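Local coordinates for DMATS type aromatic prenyltransferase (Streptomyces coelicolor, PDB 6ZRZ), which probably transfers a dimethylallyl group from dimethylallyl diphosphate to C5 of the indole ring of tryptophan, at residues 147-152 and 192-197; 252-257 and 271-276. All coordinates share one frame; numbering follows the deposited sequence. Where two conformers were deposited one is given.

Contact 1 (147-152 and 192-197). With 6C7 (S-(3-methylbut-2-en-1-yl) trihydrogen thiodiphosphate), chain C.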
loop_
_atom_site.group_PDB
_atom_site.type_symbol
_atom_site.label_atom_id
_atom_site.label_comp_id
_atom_site.label_asym_id
_atom_site.label_seq_id
_atom_site.Cartn_x
_atom_site.Cartn_y
_atom_site.Cartn_z
ATOM N N GLY A 147 4.995 -13.206 -3.113
ATOM C CA GLY A 147 6.045 -12.186 -3.227
ATOM C C GLY A 147 6.028 -11.368 -1.977
ATOM O O GLY A 147 4.923 -11.140 -1.439
ATOM N N VAL A 148 7.176 -11.001 -1.488
ATOM C CA VAL A 148 7.271 -10.291 -0.194
ATOM C C VAL A 148 7.961 -8.961 -0.446
ATOM O O VAL A 148 8.995 -8.938 -1.148
ATOM C CB VAL A 148 7.993 -11.128 0.858
ATOM C CG1 VAL A 148 8.211 -10.322 2.136
ATOM C CG2 VAL A 148 7.253 -12.433 1.156
ATOM N N LYS A 149 7.378 -7.906 0.108
ATOM C CA LYS A 149 7.853 -6.517 0.038
ATOM C C LYS A 149 7.986 -6.029 1.478
ATOM O O LYS A 149 7.119 -6.379 2.287
ATOM C CB LYS A 149 6.840 -5.677 -0.744
ATOM C CG LYS A 149 6.960 -5.752 -2.250
ATOM C CD LYS A 149 6.362 -4.543 -2.941
ATOM C CE LYS A 149 7.197 -3.313 -2.712
ATOM N NZ LYS A 149 8.632 -3.634 -2.897
ATOM N N VAL A 150 9.043 -5.303 1.794
ATOM C CA VAL A 150 9.195 -4.667 3.123
ATOM C C VAL A 150 9.269 -3.155 2.940
ATOM O O VAL A 150 9.980 -2.700 2.042
ATOM C CB VAL A 150 10.397 -5.266 3.863
ATOM C CG1 VAL A 150 10.639 -4.584 5.196
ATOM C CG2 VAL A 150 10.186 -6.772 4.072
ATOM N N TYR A 151 8.501 -2.416 3.742
ATOM C CA TYR A 151 8.433 -0.946 3.741
ATOM C C TYR A 151 9.087 -0.417 5.002
ATOM O O TYR A 151 8.729 -0.868 6.096
ATOM C CB TYR A 151 7.001 -0.439 3.681
ATOM C CG TYR A 151 6.253 -0.911 2.477
ATOM C CD1 TYR A 151 6.040 -0.100 1.368
ATOM C CD2 TYR A 151 5.773 -2.203 2.449
ATOM C CE1 TYR A 151 5.363 -0.588 0.257
ATOM C CE2 TYR A 151 5.087 -2.698 1.362
ATOM C CZ TYR A 151 4.858 -1.889 0.272
ATOM O OH TYR A 151 4.149 -2.457 -0.753
ATOM N N LEU A 152 9.998 0.527 4.834
ATOM C CA LEU A 152 10.751 1.141 5.944
ATOM C C LEU A 152 10.594 2.656 5.878
ATOM O O LEU A 152 10.116 3.190 4.842
ATOM C CB LEU A 152 12.214 0.710 5.832
ATOM C CG LEU A 152 12.461 -0.801 5.746
ATOM C CD1 LEU A 152 13.860 -1.096 5.282
ATOM C CD2 LEU A 152 12.205 -1.459 7.087
ATOM N N ALA A 192 11.002 0.904 0.099
ATOM C CA ALA A 192 10.504 -0.489 0.048
ATOM C C ALA A 192 11.491 -1.344 -0.738
ATOM O O ALA A 192 12.091 -0.813 -1.674
ATOM C CB ALA A 192 9.133 -0.547 -0.578
ATOM N N LEU A 193 11.633 -2.601 -0.349
ATOM C CA LEU A 193 12.417 -3.637 -1.086
ATOM C C LEU A 193 11.499 -4.764 -1.467
ATOM O O LEU A 193 10.849 -5.246 -0.578
ATOM C CB LEU A 193 13.498 -4.204 -0.175
ATOM C CG LEU A 193 14.744 -3.375 0.038
ATOM C CD1 LEU A 193 15.739 -4.180 0.856
ATOM C CD2 LEU A 193 15.372 -2.942 -1.293
ATOM N N ASP A 194 11.498 -5.181 -2.740
ATOM C CA ASP A 194 10.992 -6.510 -3.178
ATOM C C ASP A 194 11.956 -7.580 -2.661
ATOM O O ASP A 194 13.179 -7.408 -2.826
ATOM C CB ASP A 194 10.921 -6.654 -4.699
ATOM C CG ASP A 194 9.699 -6.047 -5.360
ATOM O OD1 ASP A 194 8.798 -5.602 -4.640
ATOM O OD2 ASP A 194 9.664 -6.024 -6.621
ATOM N N LEU A 195 11.441 -8.612 -2.021
ATOM C CA LEU A 195 12.256 -9.747 -1.533
ATOM C C LEU A 195 11.758 -11.031 -2.197
ATOM O O LEU A 195 10.540 -11.360 -2.090
ATOM C CB LEU A 195 12.185 -9.819 -0.011
ATOM C CG LEU A 195 12.665 -8.571 0.722
ATOM C CD1 LEU A 195 12.537 -8.764 2.215
ATOM C CD2 LEU A 195 14.107 -8.209 0.346
ATOM N N GLY A 196 12.658 -11.705 -2.893
ATOM C CA GLY A 196 12.386 -12.982 -3.566
ATOM C C GLY A 196 13.669 -13.738 -3.807
ATOM O O GLY A 196 14.611 -13.563 -3.012
ATOM N N ASN A 197 13.690 -14.550 -4.863
ATOM C CA ASN A 197 14.857 -15.365 -5.291
ATOM C C ASN A 197 15.917 -14.442 -5.911
ATOM O O ASN A 197 16.763 -13.922 -5.134
ATOM C CB ASN A 197 14.424 -16.480 -6.242
ATOM C CG ASN A 197 13.597 -16.003 -7.417
ATOM O OD1 ASN A 197 13.643 -14.830 -7.791
ATOM N ND2 ASN A 197 12.840 -16.910 -8.008
HETATM O O4 6C7 C . 4.703 -1.759 -7.401
HETATM P P1 6C7 C . 3.818 -2.497 -6.244
HETATM O O6 6C7 C . 2.436 -2.792 -6.673
HETATM O O5 6C7 C . 4.645 -3.854 -5.867
HETATM O O2 6C7 C . 3.921 -1.605 -4.885
HETATM P P3 6C7 C . 2.634 -0.878 -4.216
HETATM O O8 6C7 C . 2.215 0.201 -5.336
HETATM O O7 6C7 C . 1.496 -1.766 -3.889
HETATM S S9 6C7 C . 3.268 0.074 -2.813
HETATM C C10 6C7 C . 1.774 0.907 -2.247
HETATM C C11 6C7 C . 1.727 0.601 -0.725
HETATM C C12 6C7 C . 2.310 1.571 0.329
HETATM C C13 6C7 C . 2.241 1.199 1.794
HETATM C C14 6C7 C . 2.989 2.890 -0.041
#
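Tyr151 and Ala192 face each other as a non-hydrogen-bonded pair, and the small methyl of Ala192 leaves room for the tyrosine ring, whose CD1 rests obliquely against CB of Ala192 at 3.7 Å. With CG anti to the carbonyl carbon (chi1 -59°), the ring leans back along its own strand toward Lys149, which brings one face over the prenyl end of the thiodiphosphate, C13 of the ligand lying toward the rim. Its hydroxyl reaches the bridging sulfur, Tyr151 OH to S9 of 6C7 being 3.4 Å. Replacing the ring by an alanine here is likely to leave the methyl of Ala192 and one side of the prenyl chain without their wall, opening a gap in the pocket.

Beside it the chain of Lys149, bent at chi3 and chi4, folds round OD1 of Asp194; NZ stands 2.6 Å from OD1 in a salt bridge made from above the carboxylate plane, 40° out of it. Lys149 was modelled in two conformers, so this grip describes one of them. Its CD lies 3.5 Å from O5 of 6C7, within the thiodiphosphate pocket. OD2 of Asp194 pairs with Arg202, which also hydrogen-bonds to 6C7.

On the reverse face Val150 CG2 fits against Leu195 CD1 at 3.6 Å, a diagonal contact closer than that between the CB atoms of the direct pair Val148 and Leu195. Underneath, the antiparallel strands (161°) are bonded unevenly: Val150 and Leu193 exchange two good bonds, whereas Leu195 N to Val148 O (2.6 Å) is short and Val148 N to Leu195 O (3.4 Å) weak.

In the closed ABBA barrel the pair is continued by strand 135-139 beside 147-152 and by strand 202-209 beside 191-195. Phe111 covers Val148 and Leu195 on the reverse face, where helix 114-117 touches Leu193 through Ala115.

Contact 2 (252-257 and 271-276). With 6C7 (S-(3-methylbut-2-en-1-yl) trihydrogen thiodiphosphate), chain C; TRP (tryptophan), chain D.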
loop_
_atom_site.group_PDB
_atom_site.type_symbol
_atom_site.label_atom_id
_atom_site.label_comp_id
_atom_site.label_asym_id
_atom_site.label_seq_id
_atom_site.Cartn_x
_atom_site.Cartn_y
_atom_site.Cartn_z
ATOM N N ARG A 252 -5.225 15.185 1.542
ATOM C CA ARG A 252 -3.954 14.579 1.857
ATOM C C ARG A 252 -3.215 14.409 0.525
ATOM O O ARG A 252 -3.813 14.385 -0.546
ATOM C CB ARG A 252 -4.124 13.327 2.699
ATOM C CG ARG A 252 -4.298 12.086 1.883
ATOM C CD ARG A 252 -4.528 10.872 2.778
ATOM N NE ARG A 252 -5.896 10.841 3.299
ATOM C CZ ARG A 252 -6.287 10.678 4.593
ATOM N NH1 ARG A 252 -7.586 10.665 4.875
ATOM N NH2 ARG A 252 -5.415 10.511 5.580
ATOM N N PRO A 253 -1.894 14.381 0.575
ATOM C CA PRO A 253 -1.090 14.482 -0.633
ATOM C C PRO A 253 -1.018 13.233 -1.492
ATOM O O PRO A 253 -1.211 12.049 -0.993
ATOM C CB PRO A 253 0.259 14.823 -0.070
ATOM C CG PRO A 253 0.301 14.093 1.212
ATOM C CD PRO A 253 -1.086 14.304 1.791
ATOM N N ALA A 254 -0.799 13.458 -2.759
ATOM C CA ALA A 254 -0.422 12.421 -3.705
ATOM C C ALA A 254 0.936 11.901 -3.288
ATOM O O ALA A 254 1.671 12.624 -2.583
ATOM C CB ALA A 254 -0.385 12.954 -5.109
ATOM N N GLN A 255 1.272 10.713 -3.724
ATOM C CA GLN A 255 2.618 10.160 -3.559
ATOM C C GLN A 255 3.040 9.561 -4.892
ATOM O O GLN A 255 2.145 9.206 -5.697
ATOM C CB GLN A 255 2.628 9.090 -2.464
ATOM C CG GLN A 255 2.365 9.639 -1.078
ATOM C CD GLN A 255 2.723 8.637 0.002
ATOM O OE1 GLN A 255 3.423 7.616 -0.230
ATOM N NE2 GLN A 255 2.233 8.902 1.183
ATOM N N SER A 256 4.334 9.435 -5.109
ATOM C CA SER A 256 4.893 8.715 -6.266
ATOM C C SER A 256 5.850 7.671 -5.770
ATOM O O SER A 256 6.415 7.838 -4.679
ATOM C CB SER A 256 5.562 9.648 -7.269
ATOM O OG SER A 256 6.641 10.342 -6.672
ATOM N N CYS A 257 6.043 6.634 -6.570
ATOM C CA CYS A 257 7.036 5.594 -6.332
ATOM C C CYS A 257 7.962 5.538 -7.551
ATOM O O CYS A 257 7.450 5.639 -8.686
ATOM C CB CYS A 257 6.363 4.251 -6.097
ATOM S SG CYS A 257 7.568 2.920 -5.906
ATOM N N PHE A 271 7.617 3.853 -12.475
ATOM C CA PHE A 271 6.994 5.036 -11.869
ATOM C C PHE A 271 5.537 4.727 -11.571
ATOM O O PHE A 271 4.832 4.216 -12.451
ATOM C CB PHE A 271 7.079 6.240 -12.803
ATOM C CG PHE A 271 6.242 7.410 -12.375
ATOM C CD1 PHE A 271 6.636 8.203 -11.318
ATOM C CD2 PHE A 271 5.033 7.683 -12.984
ATOM C CE1 PHE A 271 5.859 9.272 -10.901
ATOM C CE2 PHE A 271 4.251 8.761 -12.567
ATOM C CZ PHE A 271 4.671 9.551 -11.528
ATOM N N THR A 272 5.090 5.042 -10.361
ATOM C CA THR A 272 3.677 4.912 -9.974
ATOM C C THR A 272 3.234 6.242 -9.367
ATOM O O THR A 272 4.031 6.828 -8.523
ATOM C CB THR A 272 3.444 3.755 -8.985
ATOM O OG1 THR A 272 3.867 2.501 -9.552
ATOM C CG2 THR A 272 1.986 3.645 -8.590
ATOM N N LEU A 273 2.038 6.695 -9.732
ATOM C CA LEU A 273 1.379 7.824 -9.056
ATOM C C LEU A 273 0.214 7.310 -8.208
ATOM O O LEU A 273 -0.657 6.614 -8.743
ATOM C CB LEU A 273 0.905 8.852 -10.082
ATOM C CG LEU A 273 0.200 10.068 -9.490
ATOM C CD1 LEU A 273 1.117 10.822 -8.540
ATOM C CD2 LEU A 273 -0.292 11.002 -10.590
ATOM N N TYR A 274 0.201 7.663 -6.935
ATOM C CA TYR A 274 -0.888 7.327 -5.988
ATOM C C TYR A 274 -1.717 8.561 -5.650
ATOM O O TYR A 274 -1.171 9.586 -5.156
ATOM C CB TYR A 274 -0.319 6.759 -4.693
ATOM C CG TYR A 274 0.632 5.596 -4.876
ATOM C CD1 TYR A 274 0.228 4.271 -4.664
ATOM C CD2 TYR A 274 1.962 5.826 -5.191
ATOM C CE1 TYR A 274 1.124 3.216 -4.846
ATOM C CE2 TYR A 274 2.867 4.793 -5.334
ATOM C CZ TYR A 274 2.451 3.488 -5.171
ATOM O OH TYR A 274 3.360 2.507 -5.385
ATOM N N ILE A 275 -3.016 8.474 -5.843
ATOM C CA ILE A 275 -3.968 9.535 -5.473
ATOM C C ILE A 275 -4.913 9.025 -4.379
ATOM O O ILE A 275 -5.598 8.035 -4.564
ATOM C CB ILE A 275 -4.701 10.045 -6.717
ATOM C CG1 ILE A 275 -3.695 10.669 -7.684
ATOM C CG2 ILE A 275 -5.801 11.013 -6.307
ATOM C CD1 ILE A 275 -4.281 11.168 -8.977
ATOM N N PRO A 276 -4.954 9.694 -3.205
ATOM C CA PRO A 276 -5.840 9.302 -2.097
ATOM C C PRO A 276 -7.294 9.722 -2.350
ATOM O O PRO A 276 -7.797 10.639 -1.754
ATOM C CB PRO A 276 -5.243 10.018 -0.899
ATOM C CG PRO A 276 -4.629 11.260 -1.518
ATOM C CD PRO A 276 -4.158 10.871 -2.903
HETATM O O4 6C7 C . 4.703 -1.759 -7.401
HETATM P P1 6C7 C . 3.818 -2.497 -6.244
HETATM O O6 6C7 C . 2.436 -2.792 -6.673
HETATM O O5 6C7 C . 4.645 -3.854 -5.867
HETATM O O2 6C7 C . 3.921 -1.605 -4.885
HETATM P P3 6C7 C . 2.634 -0.878 -4.216
HETATM O O8 6C7 C . 2.215 0.201 -5.336
HETATM O O7 6C7 C . 1.496 -1.766 -3.889
HETATM S S9 6C7 C . 3.268 0.074 -2.813
HETATM C C10 6C7 C . 1.774 0.907 -2.247
HETATM C C11 6C7 C . 1.727 0.601 -0.725
HETATM C C12 6C7 C . 2.310 1.571 0.329
HETATM C C13 6C7 C . 2.241 1.199 1.794
HETATM C C14 6C7 C . 2.989 2.890 -0.041
HETATM N N TRP D . -2.547 4.972 5.124
HETATM C CA TRP D . -1.205 5.575 4.927
HETATM C C TRP D . -1.296 6.815 4.025
HETATM O O TRP D . -2.354 7.164 3.452
HETATM C CB TRP D . -0.210 4.551 4.369
HETATM C CG TRP D . -0.639 3.856 3.110
HETATM C CD1 TRP D . -1.370 2.700 3.006
HETATM C CD2 TRP D . -0.355 4.270 1.760
HETATM N NE1 TRP D . -1.560 2.380 1.686
HETATM C CE2 TRP D . -0.938 3.313 0.899
HETATM C CE3 TRP D . 0.353 5.337 1.199
HETATM C CZ2 TRP D . -0.851 3.408 -0.491
HETATM C CZ3 TRP D . 0.446 5.428 -0.170
HETATM C CH2 TRP D . -0.162 4.486 -1.005
HETATM O OXT TRP D . -0.265 7.508 3.863
#
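Gln255 with Tyr274 and Cys257 with Thr272 are hydrogen-bonded pairs of two antiparallel strands (164° between directions, axes 4.6 Å apart), each pair exchanging two N-H...O bonds, among them Tyr274 N to Gln255 O at 2.8 Å.

Tyr274 links the strand pair to both ligands. Its ring turns an edge to the opposite strand: CD2 lies 3.4 Å from Gln255 O, nearly in the ring plane, and CE2 touches CB of Cys257 at 3.6 Å. The methyl CG2 of Thr272, two residues earlier on the same strand, sits over one face near the rim. With the ring bordered in this way, its hydroxyl donates to O8 of the thiodiphosphate (Tyr274 OH to O8, 2.6 Å), while CD1 meets CH2 of the bound tryptophan obliquely. Gln255 sets CG beside its own backbone N (chi1 -67°) and then runs on extended, bringing OE1 to 3.7 Å from CZ3 of that tryptophan, so both members of the pair border the indole.

On the reverse face Leu273 CD1 packs on Gln255 O, and Ser256 CB on Phe271 CE1 at 3.7 Å; the hydroxyl of Ser256 bonds to His209 and His258. At the strand ends the CG atoms of Arg252 and Pro276 lie 3.5 Å apart, whereas the guanidinium reaches beyond to Asp279 and Asp59.

This is a beta hairpin of the ABBA barrel, with polar and aromatic side chains on its ligand-facing side lining the central prenyltransfer site and helix 229-240 covering Leu273 and Ile275 outside.

How the contacts relate
Contact 1 and contact 2 belong to the same closed antiparallel sheet and do not touch: their centres are 19 Å apart and their nearest atoms about 7 Å. Strand 202-209 separates them, pairing with 191-195 on one edge and 254-260 on the other. What joins them is the thiodiphosphate, reached by a tyrosine from each; Tyr151 OH and Tyr274 OH lie 6.8 Å apart. The acceptor tryptophan is bordered directly by contact 2, whereas the Tyr151 side chain stays about 7 Å from it. C10 of 6C7 faces the benzo edge of that tryptophan, 4.0 Å from its CZ2, 4.3 Å from CH2 and 5.1 Å from CZ3, without by itself singling out C5.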